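Local coordinates for Tll1590 protein (PDB 6LDQ) that belongs to the GT-B clan of glycosyltransferase folds and carries a glycosyl transferase 4-like domain built as a mainly parallel beta-sheet flanked by helices, at residues P91-A96 and G117-Q122; L36-A41 and P66-I71. All coordinates share one frame; numbering follows the deposited sequence.

In the fold
Both contacts belong to one alpha/beta domain, in which a sheet of mainly parallel strands is covered by helices, and both lie within the glycosyl transferase 4-like range. Both segments of contact 2 precede those of contact 1 in the chain. Contact 2 joins helix 32-42 to strand 68-73 near one margin of the sheet; contact 1 then pairs helix 90-104 with helix 113-126. Strand 68-73 leads on to helix 90-104 and lies between the contacts: Cys68 faces helix 32-42 on one side of the sheet, while Leu73 meets Phe93 and Ala96 of helix 90-104 on the other. The two centres are about 21 Å apart and the nearest atoms about 6 Å, without touching.

Contact 1 of 2, residues P91-A96 and G117-Q122; sequences PKFVEA and GWVGWQ
The indole of Trp118 meets Pro91 and Val94 obliquely with its six-membered ring, while Gln122, one turn further along the same helix, lays CG over one face, 3.6 Å above the plane and toward the rim. Phe87 adds an edge-to-face ring pair, and Trp118 NE1 lies in plane at the edge of the Trp121 ring. Trp118 CG is anti to the backbone N (chi1 -165°), which carries the indole across to the first turn of helix 90-104. There CH2 touches Pro91 CG at 4.0 Å. Proline costs nothing in a first turn, where amides have no helix carbonyl four residues back to bond; its ring packs on the indole through CG and CD. Beside it Val94 inserts CG2, 3.7 Å from Val119 CG1, and the two side chains lie alongside each other, pointing opposite ways. Val119 CG2 also reaches Phe93 CD1 at 4.1 Å, approaching that ring obliquely; Phe93 continues inward to Leu73, Val13 and Ala75. The axes of the two short segments pass 9.7 Å apart, crossing at -57°, with the valines filling the space between them. This is apolar packing between consecutive helices, linked through strand 108-112, in the layered alpha/beta fold of GT-B domains.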
loop_
_atom_site.group_PDB
_atom_site.type_symbol
_atom_site.label_atom_id
_atom_site.label_comp_id
_atom_site.label_asym_id
_atom_site.label_seq_id
_atom_site.Cartn_x
_atom_site.Cartn_y
_atom_site.Cartn_z
ATOM N N PRO A 91 -2.762 -9.639 -11.292
ATOM C CA PRO A 91 -3.510 -9.037 -12.410
ATOM C C PRO A 91 -5.010 -8.963 -12.164
ATOM O O PRO A 91 -5.658 -8.017 -12.633
ATOM C CB PRO A 91 -3.188 -9.965 -13.594
ATOM C CG PRO A 91 -1.840 -10.501 -13.281
ATOM C CD PRO A 91 -1.808 -10.662 -11.777
ATOM N N LYS A 92 -5.576 -9.941 -11.454
ATOM C CA LYS A 92 -6.987 -9.878 -11.109
ATOM C C LYS A 92 -7.230 -8.834 -10.027
ATOM O O LYS A 92 -8.244 -8.123 -10.062
ATOM C CB LYS A 92 -7.492 -11.249 -10.658
ATOM C CG LYS A 92 -7.331 -12.364 -11.703
ATOM C CD LYS A 92 -7.523 -13.751 -11.093
ATOM C CE LYS A 92 -8.264 -14.674 -12.050
ATOM N NZ LYS A 92 -8.305 -16.094 -11.569
ATOM N N PHE A 93 -6.311 -8.734 -9.056
ATOM C CA PHE A 93 -6.433 -7.701 -8.021
ATOM C C PHE A 93 -6.353 -6.312 -8.627
ATOM O O PHE A 93 -7.069 -5.393 -8.197
ATOM C CB PHE A 93 -5.366 -7.889 -6.946
ATOM C CG PHE A 93 -5.630 -7.117 -5.679
ATOM C CD1 PHE A 93 -5.355 -5.764 -5.611
ATOM C CD2 PHE A 93 -6.129 -7.753 -4.562
ATOM C CE1 PHE A 93 -5.600 -5.045 -4.445
ATOM C CE2 PHE A 93 -6.374 -7.052 -3.392
ATOM C CZ PHE A 93 -6.104 -5.700 -3.332
ATOM N N VAL A 94 -5.515 -6.143 -9.644
ATOM C CA VAL A 94 -5.398 -4.852 -10.315
ATOM C C VAL A 94 -6.707 -4.479 -11.004
ATOM O O VAL A 94 -7.158 -3.330 -10.924
ATOM C CB VAL A 94 -4.222 -4.868 -11.308
ATOM C CG1 VAL A 94 -4.376 -3.764 -12.329
ATOM C CG2 VAL A 94 -2.864 -4.755 -10.566
ATOM N N GLU A 95 -7.331 -5.442 -11.696
ATOM C CA GLU A 95 -8.598 -5.191 -12.389
ATOM C C GLU A 95 -9.724 -4.866 -11.410
ATOM O O GLU A 95 -10.542 -3.970 -11.666
ATOM C CB GLU A 95 -8.989 -6.415 -13.242
ATOM C CG GLU A 95 -10.522 -6.629 -13.353
ATOM C CD GLU A 95 -10.926 -7.837 -14.206
ATOM O OE1 GLU A 95 -10.085 -8.734 -14.429
ATOM O OE2 GLU A 95 -12.092 -7.890 -14.645
ATOM N N ALA A 96 -9.809 -5.617 -10.311
ATOM C CA ALA A 96 -10.835 -5.361 -9.308
ATOM C C ALA A 96 -10.660 -3.987 -8.675
ATOM O O ALA A 96 -11.645 -3.272 -8.428
ATOM C CB ALA A 96 -10.789 -6.448 -8.239
ATOM N N GLY A 117 2.936 -3.918 -3.999
ATOM C CA GLY A 117 3.709 -2.930 -4.734
ATOM C C GLY A 117 3.722 -3.148 -6.227
ATOM O O GLY A 117 3.741 -2.188 -6.999
ATOM N N TRP A 118 3.769 -4.416 -6.656
ATOM C CA TRP A 118 3.508 -4.745 -8.052
ATOM C C TRP A 118 2.198 -4.109 -8.524
ATOM O O TRP A 118 2.119 -3.516 -9.608
ATOM C CB TRP A 118 3.454 -6.268 -8.199
ATOM C CG TRP A 118 3.548 -6.724 -9.612
ATOM C CD1 TRP A 118 4.695 -6.961 -10.327
ATOM C CD2 TRP A 118 2.461 -6.968 -10.500
ATOM N NE1 TRP A 118 4.371 -7.355 -11.606
ATOM C CE2 TRP A 118 3.007 -7.358 -11.737
ATOM C CE3 TRP A 118 1.069 -6.879 -10.370
ATOM C CZ2 TRP A 118 2.211 -7.683 -12.841
ATOM C CZ3 TRP A 118 0.273 -7.208 -11.469
ATOM C CH2 TRP A 118 0.851 -7.615 -12.687
ATOM N N VAL A 119 1.158 -4.230 -7.715
ATOM C CA VAL A 119 -0.111 -3.591 -8.067
ATOM C C VAL A 119 0.097 -2.085 -8.203
ATOM O O VAL A 119 -0.313 -1.467 -9.194
ATOM C CB VAL A 119 -1.191 -3.942 -7.027
ATOM C CG1 VAL A 119 -2.460 -3.100 -7.233
ATOM C CG2 VAL A 119 -1.520 -5.441 -7.063
ATOM N N GLY A 120 0.797 -1.485 -7.235
ATOM C CA GLY A 120 1.090 -0.061 -7.332
ATOM C C GLY A 120 1.911 0.277 -8.561
ATOM O O GLY A 120 1.623 1.243 -9.270
ATOM N N TRP A 121 2.927 -0.544 -8.847
ATOM C CA TRP A 121 3.746 -0.344 -10.035
ATOM C C TRP A 121 2.912 -0.381 -11.318
ATOM O O TRP A 121 3.098 0.453 -12.212
ATOM C CB TRP A 121 4.835 -1.416 -10.062
ATOM C CG TRP A 121 5.676 -1.391 -11.258
ATOM C CD1 TRP A 121 6.350 -0.327 -11.775
ATOM C CD2 TRP A 121 5.958 -2.503 -12.103
ATOM N NE1 TRP A 121 7.046 -0.714 -12.900
ATOM C CE2 TRP A 121 6.818 -2.047 -13.122
ATOM C CE3 TRP A 121 5.563 -3.840 -12.098
ATOM C CZ2 TRP A 121 7.283 -2.881 -14.132
ATOM C CZ3 TRP A 121 6.027 -4.671 -13.104
ATOM C CH2 TRP A 121 6.882 -4.186 -14.102
ATOM N N GLN A 122 2.021 -1.372 -11.449
ATOM C CA GLN A 122 1.160 -1.437 -12.629
ATOM C C GLN A 122 0.245 -0.213 -12.711
ATOM O O GLN A 122 0.044 0.366 -13.791
ATOM C CB GLN A 122 0.327 -2.721 -12.595
ATOM C CG GLN A 122 1.110 -3.957 -12.995
ATOM C CD GLN A 122 1.382 -3.953 -14.471
ATOM O OE1 GLN A 122 0.486 -3.661 -15.263
ATOM N NE2 GLN A 122 2.613 -4.256 -14.857
#

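Contact 2 of 2, residues L36-A41 and P66-I71; sequences LGEALA and PHCRTI
Cys68 and Ala41 face each other, each with its CB directed toward the opposite segment, and the two CB atoms come to 3.6 Å. Cys68 SG is anti to its backbone N (chi1 173°), which sends the sulfur alongside the helix instead of straight into it. It rests 3.7 Å from Glu38 CG and 3.9 Å from Glu38 CA, and also lies near Gly37 O at 4.0 Å. Small residues fit this interface: Ala41 offers a single methyl, and Gly37 places no side chain on the flank turned to the strand. For Glu38, chi1 near -84° sets CG against the sulfur, while the carboxylate, beyond a bend at chi2, is in a salt bridge with Arg34. Toward the C-terminal end of the helix, a water donates to Ala41 O at 2.8 Å and accepts a weak bond from His67 ND1 at 3.3 Å, linking the last turn to the loop before the strand. The His67 ring also stacks with His46. The helix and strand segments run nearly antiparallel, at 156°. Around them, strand 68-73 pairs in parallel with strand 47-52, where Met49 touches Cys68; helix 32-42 sends Leu36 and Leu40 onto strand 8-11 and, with Ala39, onto helix 200-216.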
loop_
_atom_site.group_PDB
_atom_site.type_symbol
_atom_site.label_atom_id
_atom_site.label_comp_id
_atom_site.label_asym_id
_atom_site.label_seq_id
_atom_site.Cartn_x
_atom_site.Cartn_y
_atom_site.Cartn_z
ATOM N N LEU A 36 -3.121 1.136 10.425
ATOM C CA LEU A 36 -2.690 2.422 9.886
ATOM C C LEU A 36 -3.878 3.249 9.395
ATOM O O LEU A 36 -4.069 4.393 9.825
ATOM C CB LEU A 36 -1.674 2.205 8.764
ATOM C CG LEU A 36 -1.139 3.455 8.064
ATOM C CD1 LEU A 36 -0.250 4.298 9.016
ATOM C CD2 LEU A 36 -0.392 3.092 6.807
ATOM N N GLY A 37 -4.709 2.675 8.519
ATOM C CA GLY A 37 -5.787 3.449 7.915
ATOM C C GLY A 37 -6.783 3.993 8.927
ATOM O O GLY A 37 -7.293 5.107 8.772
ATOM N N GLU A 38 -7.070 3.219 9.977
ATOM C CA GLU A 38 -7.972 3.686 11.028
ATOM C C GLU A 38 -7.362 4.843 11.816
ATOM O O GLU A 38 -8.048 5.829 12.118
ATOM C CB GLU A 38 -8.326 2.534 11.966
ATOM C CG GLU A 38 -9.487 1.666 11.462
ATOM C CD GLU A 38 -9.364 0.214 11.881
ATOM O OE1 GLU A 38 -8.619 -0.058 12.847
ATOM O OE2 GLU A 38 -10.023 -0.654 11.251
ATOM N N ALA A 39 -6.078 4.745 12.167
ATOM C CA ALA A 39 -5.438 5.880 12.827
ATOM C C ALA A 39 -5.339 7.067 11.877
ATOM O O ALA A 39 -5.571 8.213 12.277
ATOM C CB ALA A 39 -4.058 5.475 13.358
ATOM N N LEU A 40 -5.045 6.812 10.599
ATOM C CA LEU A 40 -5.008 7.902 9.624
ATOM C C LEU A 40 -6.345 8.635 9.569
ATOM O O LEU A 40 -6.391 9.871 9.589
ATOM C CB LEU A 40 -4.647 7.363 8.243
ATOM C CG LEU A 40 -3.167 7.072 7.982
ATOM C CD1 LEU A 40 -3.019 6.242 6.722
ATOM C CD2 LEU A 40 -2.397 8.377 7.870
ATOM N N ALA A 41 -7.445 7.880 9.500
ATOM C CA ALA A 41 -8.774 8.483 9.404
ATOM C C ALA A 41 -9.139 9.255 10.663
ATOM O O ALA A 41 -9.814 10.289 10.579
ATOM C CB ALA A 41 -9.819 7.413 9.128
ATOM N N PRO A 66 -17.121 6.842 9.342
ATOM C CA PRO A 66 -17.692 7.518 8.165
ATOM C C PRO A 66 -16.737 7.733 7.000
ATOM O O PRO A 66 -17.188 7.880 5.859
ATOM C CB PRO A 66 -18.154 8.870 8.732
ATOM C CG PRO A 66 -18.482 8.581 10.144
ATOM C CD PRO A 66 -17.525 7.508 10.599
ATOM N N HIS A 67 -15.429 7.777 7.251
ATOM C CA HIS A 67 -14.484 7.972 6.158
ATOM C C HIS A 67 -13.401 6.904 6.141
ATOM O O HIS A 67 -12.337 7.137 5.569
ATOM C CB HIS A 67 -13.849 9.362 6.222
ATOM C CG HIS A 67 -14.830 10.460 6.487
ATOM N ND1 HIS A 67 -14.966 11.046 7.725
ATOM C CD2 HIS A 67 -15.711 11.088 5.673
ATOM C CE1 HIS A 67 -15.895 11.985 7.666
ATOM N NE2 HIS A 67 -16.362 12.033 6.430
ATOM N N CYS A 68 -13.653 5.740 6.744
ATOM C CA CYS A 68 -12.667 4.667 6.802
ATOM C C CYS A 68 -13.368 3.331 6.590
ATOM O O CYS A 68 -14.293 2.990 7.332
ATOM C CB CYS A 68 -11.928 4.681 8.150
ATOM S SG CYS A 68 -10.809 3.279 8.410
ATOM N N ARG A 69 -12.920 2.562 5.595
ATOM C CA ARG A 69 -13.491 1.246 5.344
ATOM C C ARG A 69 -12.432 0.315 4.762
ATOM O O ARG A 69 -11.433 0.760 4.193
ATOM C CB ARG A 69 -14.678 1.320 4.383
ATOM C CG ARG A 69 -14.371 2.031 3.095
ATOM C CD ARG A 69 -15.635 2.393 2.296
ATOM N NE ARG A 69 -15.267 2.910 0.982
ATOM C CZ ARG A 69 -16.027 2.848 -0.106
ATOM N NH1 ARG A 69 -17.237 2.302 -0.056
ATOM N NH2 ARG A 69 -15.577 3.350 -1.244
ATOM N N THR A 70 -12.683 -0.983 4.897
ATOM C CA THR A 70 -11.927 -2.024 4.201
ATOM C C THR A 70 -12.792 -2.568 3.073
ATOM O O THR A 70 -13.983 -2.837 3.276
ATOM C CB THR A 70 -11.527 -3.160 5.148
ATOM O OG1 THR A 70 -10.816 -2.624 6.259
ATOM C CG2 THR A 70 -10.626 -4.212 4.437
ATOM N N ILE A 71 -12.201 -2.714 1.890
ATOM C CA ILE A 71 -12.862 -3.296 0.728
ATOM C C ILE A 71 -12.159 -4.611 0.391
ATOM O O ILE A 71 -10.926 -4.648 0.248
ATOM C CB ILE A 71 -12.843 -2.315 -0.458
ATOM C CG1 ILE A 71 -13.849 -1.176 -0.216
ATOM C CG2 ILE A 71 -13.156 -3.039 -1.744
ATOM C CD1 ILE A 71 -13.478 0.144 -0.880
HETATM O O HOH W 1 -11.782 10.701 8.592
#